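PDB 3QQM: Mlr3007 protein from Mesorhizobium loti, which probably transfers amino groups between branched-chain amino acids and 2-oxoglutarate as a class-IV, pyridoxal-phosphate-dependent aminotransferase. Local coordinates for residues R55-L60 and G81-A85. Sequence-based numbering, arbitrary orientation.
With EDO (1,2-ethanediol), chain Q.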
loop_
_atom_site.group_PDB
_atom_site.type_symbol
_atom_site.label_atom_id
_atom_site.label_comp_id
_atom_site.label_asym_id
_atom_site.label_seq_id
_atom_site.Cartn_x
_atom_site.Cartn_y
_atom_site.Cartn_z
ATOM N N ARG A 55 -11.840 -8.625 -19.148
ATOM C CA ARG A 55 -11.225 -9.779 -18.496
ATOM C C ARG A 55 -10.991 -9.538 -16.981
ATOM O O ARG A 55 -11.131 -10.460 -16.159
ATOM C CB ARG A 55 -9.921 -10.102 -19.195
ATOM C CG ARG A 55 -9.080 -11.144 -18.532
ATOM C CD ARG A 55 -7.740 -11.281 -19.268
ATOM N NE ARG A 55 -7.927 -11.654 -20.680
ATOM C CZ ARG A 55 -6.932 -11.896 -21.526
ATOM N NH1 ARG A 55 -5.665 -11.845 -21.100
ATOM N NH2 ARG A 55 -7.205 -12.221 -22.795
ATOM N N ILE A 56 -10.616 -8.307 -16.634
ATOM C CA ILE A 56 -10.406 -7.938 -15.244
ATOM C C ILE A 56 -11.740 -8.087 -14.521
ATOM O O ILE A 56 -11.802 -8.679 -13.475
ATOM C CB ILE A 56 -9.857 -6.482 -15.097
ATOM C CG1 ILE A 56 -8.467 -6.376 -15.706
ATOM C CG2 ILE A 56 -9.824 -6.065 -13.649
ATOM C CD1 ILE A 56 -7.475 -7.314 -15.104
ATOM N N ALA A 57 -12.802 -7.544 -15.103
ATOM C CA ALA A 57 -14.144 -7.654 -14.512
ATOM C C ALA A 57 -14.561 -9.118 -14.367
ATOM O O ALA A 57 -15.211 -9.464 -13.397
ATOM C CB ALA A 57 -15.193 -6.873 -15.336
ATOM N N GLU A 58 -14.185 -9.970 -15.331
ATOM C CA GLU A 58 -14.527 -11.383 -15.284
ATOM C C GLU A 58 -13.875 -12.059 -14.108
ATOM O O GLU A 58 -14.563 -12.729 -13.336
ATOM C CB GLU A 58 -14.146 -12.142 -16.591
ATOM C CG GLU A 58 -15.041 -11.822 -17.835
ATOM C CD GLU A 58 -14.570 -12.503 -19.154
ATOM O OE1 GLU A 58 -15.318 -12.381 -20.171
ATOM O OE2 GLU A 58 -13.467 -13.143 -19.196
ATOM N N VAL A 59 -12.557 -11.909 -13.955
ATOM C CA VAL A 59 -11.879 -12.579 -12.837
ATOM C C VAL A 59 -12.368 -12.062 -11.466
ATOM O O VAL A 59 -12.550 -12.844 -10.541
ATOM C CB VAL A 59 -10.328 -12.527 -12.936
ATOM C CG1 VAL A 59 -9.874 -13.194 -14.203
ATOM C CG2 VAL A 59 -9.789 -11.096 -12.869
ATOM N N LEU A 60 -12.594 -10.757 -11.346
ATOM C CA LEU A 60 -13.086 -10.187 -10.081
ATOM C C LEU A 60 -14.498 -10.718 -9.756
ATOM O O LEU A 60 -14.763 -11.134 -8.630
ATOM C CB LEU A 60 -13.080 -8.667 -10.121
ATOM C CG LEU A 60 -11.702 -8.031 -10.143
ATOM C CD1 LEU A 60 -11.796 -6.524 -10.430
ATOM C CD2 LEU A 60 -10.961 -8.325 -8.834
ATOM N N GLY A 81 -1.001 -9.743 -20.276
ATOM C CA GLY A 81 -2.461 -9.584 -20.090
ATOM C C GLY A 81 -3.094 -10.662 -19.198
ATOM O O GLY A 81 -4.263 -10.543 -18.843
ATOM N N ASP A 82 -2.334 -11.713 -18.847
ATOM C CA ASP A 82 -2.843 -12.774 -17.955
ATOM C C ASP A 82 -3.183 -12.119 -16.632
ATOM O O ASP A 82 -2.444 -11.221 -16.163
ATOM C CB ASP A 82 -1.837 -13.939 -17.747
ATOM C CG ASP A 82 -1.623 -14.810 -19.028
ATOM O OD1 ASP A 82 -2.347 -14.620 -20.024
ATOM O OD2 ASP A 82 -0.712 -15.692 -19.027
ATOM N N ALA A 83 -4.309 -12.527 -16.052
ATOM C CA ALA A 83 -4.786 -11.967 -14.791
ATOM C C ALA A 83 -5.369 -12.980 -13.822
ATOM O O ALA A 83 -5.931 -13.999 -14.216
ATOM C CB ALA A 83 -5.837 -10.903 -15.065
ATOM N N THR A 84 -5.240 -12.668 -12.542
ATOM C CA THR A 84 -5.777 -13.484 -11.490
ATOM C C THR A 84 -6.424 -12.616 -10.436
ATOM O O THR A 84 -6.064 -11.455 -10.260
ATOM C CB THR A 84 -4.679 -14.363 -10.785
ATOM O OG1 THR A 84 -3.705 -13.511 -10.144
ATOM C CG2 THR A 84 -3.999 -15.303 -11.787
ATOM N N ALA A 85 -7.403 -13.201 -9.755
ATOM C CA ALA A 85 -8.085 -12.566 -8.648
ATOM C C ALA A 85 -8.318 -13.637 -7.580
ATOM O O ALA A 85 -8.799 -14.737 -7.869
ATOM C CB ALA A 85 -9.382 -11.941 -9.082
HETATM C C1 EDO Q . -0.900 -13.761 -14.164
HETATM O O1 EDO Q . 0.192 -14.518 -13.641
HETATM C C2 EDO Q . -1.419 -12.751 -13.135
HETATM O O2 EDO Q . -1.307 -13.207 -11.786
#
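V59 faces the strand that begins at A83 and meets it with every atom of its side chain. CB sits 4.0 Å from A85 CB; with chi1 at -60°, CG1 is trans to the carbonyl carbon and reaches A83 O; CG2 lies against A85 CB at 3.9 Å. A85 CB also packs against the helix backbone, 3.6 Å from V59 O, and L60 CD2 lies 4.0 Å from it. One turn before V59, I56 CD1 lies 3.9 Å from A83 CB. With T84 pointing away, where its OG1 hydrogen-bonds a bound ethanediol, the alanines alone turn their methyls to the helix. Such small side chains are consistent with the close approach of the axes of segments 55-60 and 83-85, 7.6 Å apart and crossing at -30°.

The R55 chain runs extended from the helix and bends at chi3 (-59°), which carries NH1 to G81 O, a weak, bent hydrogen bond of 3.0 Å made at the guanidinium edge. D82 OD1, 4.5 Å from R55 NH1 and well out of the guanidinium plane, may add a weak attraction, though no N-H points at it. The contact lays helix 53-64 along strand 83-89, an edge strand of the antiparallel sheet, where I56, V59 and L60 also touch L75 of the adjoining strand. Its chemistry implies that apolar contact, rather than directed polar bonding, chiefly joins the two elements.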